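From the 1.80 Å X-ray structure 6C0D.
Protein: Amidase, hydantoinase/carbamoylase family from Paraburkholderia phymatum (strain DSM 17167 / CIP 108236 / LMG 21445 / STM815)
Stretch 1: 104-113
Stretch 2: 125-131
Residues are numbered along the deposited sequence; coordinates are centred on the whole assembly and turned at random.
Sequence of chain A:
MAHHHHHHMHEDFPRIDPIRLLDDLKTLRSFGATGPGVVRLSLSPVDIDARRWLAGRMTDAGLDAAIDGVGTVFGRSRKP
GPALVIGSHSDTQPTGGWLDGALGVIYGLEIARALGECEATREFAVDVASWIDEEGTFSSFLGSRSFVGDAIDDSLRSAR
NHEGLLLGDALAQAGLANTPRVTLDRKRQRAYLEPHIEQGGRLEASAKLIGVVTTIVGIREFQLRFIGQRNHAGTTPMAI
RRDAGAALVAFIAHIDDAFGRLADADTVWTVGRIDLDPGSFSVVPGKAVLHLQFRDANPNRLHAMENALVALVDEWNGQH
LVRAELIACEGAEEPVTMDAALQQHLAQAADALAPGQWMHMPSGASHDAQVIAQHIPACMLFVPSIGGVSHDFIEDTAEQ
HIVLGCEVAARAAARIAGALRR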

ATOM      1  N   GLY A 104     -28.114   3.969  23.901  1.00 18.77           N
ATOM      2  CA  GLY A 104     -28.304   3.163  25.102  1.00 15.46           C
ATOM      3  C   GLY A 104     -28.284   3.991  26.372  1.00 21.32           C
ATOM      4  O   GLY A 104     -28.953   3.645  27.352  1.00 18.44           O
ATOM      5  N   VAL A 105     -27.530   5.094  26.380  1.00 19.56           N
ATOM      6  CA  VAL A 105     -27.539   5.990  27.540  1.00 22.35           C
ATOM      7  C   VAL A 105     -28.925   6.587  27.734  1.00 22.09           C
ATOM      8  O   VAL A 105     -29.478   6.572  28.842  1.00 20.70           O
ATOM      9  CB  VAL A 105     -26.480   7.101  27.387  1.00 23.45           C
ATOM     10  CG1 VAL A 105     -26.582   8.079  28.568  1.00 21.38           C
ATOM     11  CG2 VAL A 105     -25.066   6.501  27.312  1.00 22.26           C
ATOM     12  N   ILE A 106     -29.500   7.146  26.657  1.00 18.04           N
ATOM     13  CA  ILE A 106     -30.805   7.790  26.789  1.00 21.31           C
ATOM     14  C   ILE A 106     -31.922   6.756  26.944  1.00 20.56           C
ATOM     15  O   ILE A 106     -32.893   6.993  27.680  1.00 19.01           O
ATOM     16  CB  ILE A 106     -31.057   8.735  25.606  1.00 20.36           C
ATOM     17  CG1 ILE A 106     -29.955   9.800  25.533  1.00 23.62           C
ATOM     18  CG2 ILE A 106     -32.448   9.381  25.706  1.00 22.90           C
ATOM     19  CD1 ILE A 106     -29.789  10.596  26.835  1.00 23.75           C
ATOM     20  N   TYR A 107     -31.811   5.595  26.288  1.00 16.19           N
ATOM     21  CA  TYR A 107     -32.740   4.509  26.614  1.00 17.57           C
ATOM     22  C   TYR A 107     -32.726   4.224  28.111  1.00 18.41           C
ATOM     23  O   TYR A 107     -33.778   4.081  28.740  1.00 17.68           O
ATOM     24  CB  TYR A 107     -32.393   3.206  25.879  1.00 15.44           C
ATOM     25  CG  TYR A 107     -32.895   3.012  24.458  1.00 18.91           C
ATOM     26  CD1 TYR A 107     -33.214   4.090  23.629  1.00 16.62           C
ATOM     27  CD2 TYR A 107     -33.002   1.726  23.935  1.00 18.50           C
ATOM     28  CE1 TYR A 107     -33.635   3.884  22.311  1.00 19.10           C
ATOM     29  CE2 TYR A 107     -33.416   1.510  22.628  1.00 14.15           C
ATOM     30  CZ  TYR A 107     -33.736   2.588  21.820  1.00 14.94           C
ATOM     31  OH  TYR A 107     -34.160   2.377  20.527  1.00 17.24           O
ATOM     32  N   GLY A 108     -31.531   4.110  28.694  1.00 18.41           N
ATOM     33  CA  GLY A 108     -31.457   3.817  30.120  1.00 18.76           C
ATOM     34  C   GLY A 108     -32.180   4.862  30.947  1.00 18.20           C
ATOM     35  O   GLY A 108     -32.955   4.534  31.847  1.00 18.64           O
ATOM     36  N   LEU A 109     -31.964   6.135  30.625  1.00 17.77           N
ATOM     37  CA  LEU A 109     -32.643   7.215  31.331  1.00 18.91           C
ATOM     38  C   LEU A 109     -34.156   7.103  31.187  1.00 21.64           C
ATOM     39  O   LEU A 109     -34.901   7.215  32.172  1.00 20.36           O
ATOM     40  CB  LEU A 109     -32.143   8.563  30.790  1.00 22.64           C
ATOM     41  CG  LEU A 109     -32.660   9.863  31.391  1.00 26.59           C
ATOM     42  CD1 LEU A 109     -32.288   9.936  32.868  1.00 27.26           C
ATOM     43  CD2 LEU A 109     -32.061  11.062  30.607  1.00 26.82           C
ATOM     44  N   GLU A 110     -34.637   6.897  29.959  1.00 16.67           N
ATOM     45  CA  GLU A 110     -36.082   6.847  29.767  1.00 17.83           C
ATOM     46  C   GLU A 110     -36.677   5.628  30.450  1.00 18.46           C
ATOM     47  O   GLU A 110     -37.785   5.688  30.996  1.00 18.56           O
ATOM     48  CB  GLU A 110     -36.430   6.827  28.277  1.00 20.02           C
ATOM     49  CG  GLU A 110     -37.936   6.672  28.012  1.00 18.41           C
ATOM     50  CD  GLU A 110     -38.775   7.796  28.602  1.00 20.50           C
ATOM     51  OE1 GLU A 110     -38.238   8.909  28.830  1.00 23.52           O
ATOM     52  OE2 GLU A 110     -39.986   7.571  28.848  1.00 20.45           O
ATOM     53  N   ILE A 111     -35.965   4.506  30.403  1.00 17.25           N
ATOM     54  CA  ILE A 111     -36.467   3.295  31.050  1.00 19.65           C
ATOM     55  C   ILE A 111     -36.540   3.490  32.552  1.00 19.75           C
ATOM     56  O   ILE A 111     -37.525   3.099  33.186  1.00 16.47           O
ATOM     57  CB  ILE A 111     -35.597   2.085  30.665  1.00 14.21           C
ATOM     58  CG1 ILE A 111     -35.783   1.796  29.163  1.00 16.46           C
ATOM     59  CG2 ILE A 111     -35.983   0.847  31.508  1.00 16.25           C
ATOM     60  CD1 ILE A 111     -34.718   0.860  28.593  1.00 16.47           C
ATOM     61  N   ALA A 112     -35.528   4.138  33.142  1.00 16.22           N
ATOM     62  CA  ALA A 112     -35.606   4.453  34.575  1.00 17.94           C
ATOM     63  C   ALA A 112     -36.814   5.327  34.877  1.00 19.77           C
ATOM     64  O   ALA A 112     -37.559   5.074  35.836  1.00 18.86           O
ATOM     65  CB  ALA A 112     -34.322   5.139  35.028  1.00 19.98           C
ATOM     66  N   ARG A 113     -37.053   6.346  34.034  1.00 19.21           N
ATOM     67  CA  ARG A 113     -38.209   7.208  34.232  1.00 20.06           C
ATOM     68  C   ARG A 113     -39.502   6.414  34.107  1.00 20.27           C
ATOM     69  O   ARG A 113     -40.377   6.484  34.977  1.00 21.94           O
ATOM     70  CB  ARG A 113     -38.171   8.374  33.228  1.00 21.17           C
ATOM     71  CG  ARG A 113     -37.099   9.435  33.573  1.00 22.66           C
ATOM     72  CD  ARG A 113     -37.191  10.670  32.651  1.00 22.51           C
ATOM     73  NE  ARG A 113     -36.957  10.326  31.244  1.00 24.33           N
ATOM     74  CZ  ARG A 113     -36.096  10.943  30.436  1.00 26.73           C
ATOM     75  NH1 ARG A 113     -35.374  11.971  30.875  1.00 25.70           N
ATOM     76  NH2 ARG A 113     -35.979  10.543  29.170  1.00 22.60           N
TER
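Stretch 2 (125-131) AVDVASW

Most of stretch 2 is an extended β-strand laid along one face of the helix formed by stretch 1. The two run nearly antiparallel: their N-to-C directions make an angle of 160° (signed crossing angle -160°), and the axes approach to 7.6 Å. No hydrogen bond joins them, so the contact rests on packing, and the alternation of the strand decides which side chains take part. Ala125 leads in without touching the helix. Val126 points toward it, and its CG1 lies 4.0 Å from CB of Ala112, an apolar contact between a methyl and a branched side chain. Asp127 turns away, and its carboxylate is hydrogen-bonded elsewhere in the structure. Val128 is the centre of the contact. With chi1 at t, Val128 sets its CG2 3.4 Å from Gly108 O and 3.9 Å from Ala112 CB, while its CG1 lies 3.8 Å from Val105 O and 3.7 Å from Leu109 N. Gly108 permits this closeness: an ideal CB there would stand only 3.2 Å from Val128 CG1. Ala129 points its methyl away, yet its backbone still meets the helix, with O 3.8 Å from Val105 CG2. Val105 CG2 also lies 3.9 Å from Ser130 CB, whose hydroxyl is satisfied elsewhere. Trp131 makes no contact with the helix.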

ATOM      1  N   ALA A 125     -35.207  -0.985  41.404  1.00 21.23           N
ATOM      2  CA  ALA A 125     -34.028  -0.140  41.257  1.00 19.57           C
ATOM      3  C   ALA A 125     -33.450  -0.268  39.847  1.00 17.29           C
ATOM      4  O   ALA A 125     -33.123  -1.371  39.396  1.00 20.24           O
ATOM      5  CB  ALA A 125     -32.975  -0.502  42.309  1.00 20.08           C
ATOM      6  N   VAL A 126     -33.319   0.867  39.157  1.00 18.08           N
ATOM      7  CA  VAL A 126     -32.672   0.939  37.845  1.00 17.98           C
ATOM      8  C   VAL A 126     -31.587   2.009  37.923  1.00 19.78           C
ATOM      9  O   VAL A 126     -31.882   3.156  38.273  1.00 20.91           O
ATOM     10  CB  VAL A 126     -33.673   1.285  36.731  1.00 16.69           C
ATOM     11  CG1 VAL A 126     -32.939   1.377  35.367  1.00 16.22           C
ATOM     12  CG2 VAL A 126     -34.811   0.245  36.693  1.00 20.96           C
ATOM     13  N   ASP A 127     -30.335   1.628  37.634  1.00 17.88           N
ATOM     14  CA  ASP A 127     -29.201   2.549  37.541  1.00 18.76           C
ATOM     15  C   ASP A 127     -28.952   2.867  36.067  1.00 18.67           C
ATOM     16  O   ASP A 127     -29.244   2.048  35.193  1.00 19.42           O
ATOM     17  CB  ASP A 127     -27.904   1.955  38.127  1.00 17.41           C
ATOM     18  CG  ASP A 127     -27.990   1.596  39.616  1.00 21.75           C
ATOM     19  OD1 ASP A 127     -28.879   2.081  40.358  1.00 19.91           O
ATOM     20  OD2 ASP A 127     -27.095   0.838  40.067  1.00 21.65           O
ATOM     21  N   VAL A 128     -28.405   4.057  35.786  1.00 16.84           N
ATOM     22  CA  VAL A 128     -28.134   4.470  34.410  1.00 19.22           C
ATOM     23  C   VAL A 128     -26.680   4.901  34.283  1.00 20.99           C
ATOM     24  O   VAL A 128     -26.185   5.664  35.117  1.00 22.56           O
ATOM     25  CB  VAL A 128     -29.078   5.622  33.982  1.00 18.20           C
ATOM     26  CG1 VAL A 128     -28.827   6.021  32.539  1.00 18.34           C
ATOM     27  CG2 VAL A 128     -30.534   5.209  34.186  1.00 21.67           C
ATOM     28  N   ALA A 129     -26.007   4.483  33.202  1.00 18.76           N
ATOM     29  CA  ALA A 129     -24.579   4.767  33.073  1.00 21.46           C
ATOM     30  C   ALA A 129     -24.192   5.267  31.687  1.00 21.34           C
ATOM     31  O   ALA A 129     -24.706   4.782  30.672  1.00 19.96           O
ATOM     32  CB  ALA A 129     -23.734   3.526  33.375  1.00 22.29           C
ATOM     33  N   SER A 130     -23.250   6.216  31.658  1.00 22.25           N
ATOM     34  CA  SER A 130     -22.454   6.521  30.466  1.00 21.20           C
ATOM     35  C   SER A 130     -20.994   6.258  30.822  1.00 22.41           C
ATOM     36  O   SER A 130     -20.357   7.084  31.489  1.00 24.67           O
ATOM     37  CB  SER A 130     -22.653   7.962  29.993  1.00 25.14           C
ATOM     38  OG  SER A 130     -21.748   8.260  28.934  1.00 27.80           O
ATOM     39  N   TRP A 131     -20.468   5.109  30.393  1.00 22.62           N
ATOM     40  CA  TRP A 131     -19.085   4.756  30.707  1.00 24.10           C
ATOM     41  C   TRP A 131     -18.126   5.622  29.906  1.00 24.92           C
ATOM     42  O   TRP A 131     -18.261   5.735  28.685  1.00 28.60           O
ATOM     43  CB  TRP A 131     -18.818   3.288  30.383  1.00 24.66           C
ATOM     44  CG  TRP A 131     -19.876   2.346  30.855  1.00 22.25           C
ATOM     45  CD1 TRP A 131     -20.718   1.591  30.077  1.00 20.65           C
ATOM     46  CD2 TRP A 131     -20.224   2.060  32.216  1.00 20.94           C
ATOM     47  NE1 TRP A 131     -21.551   0.839  30.877  1.00 19.84           N
ATOM     48  CE2 TRP A 131     -21.276   1.115  32.191  1.00 20.77           C
ATOM     49  CE3 TRP A 131     -19.737   2.505  33.457  1.00 24.97           C
ATOM     50  CZ2 TRP A 131     -21.850   0.606  33.354  1.00 21.31           C
ATOM     51  CZ3 TRP A 131     -20.321   2.011  34.616  1.00 24.04           C
ATOM     52  CH2 TRP A 131     -21.365   1.069  34.556  1.00 20.61           C
TER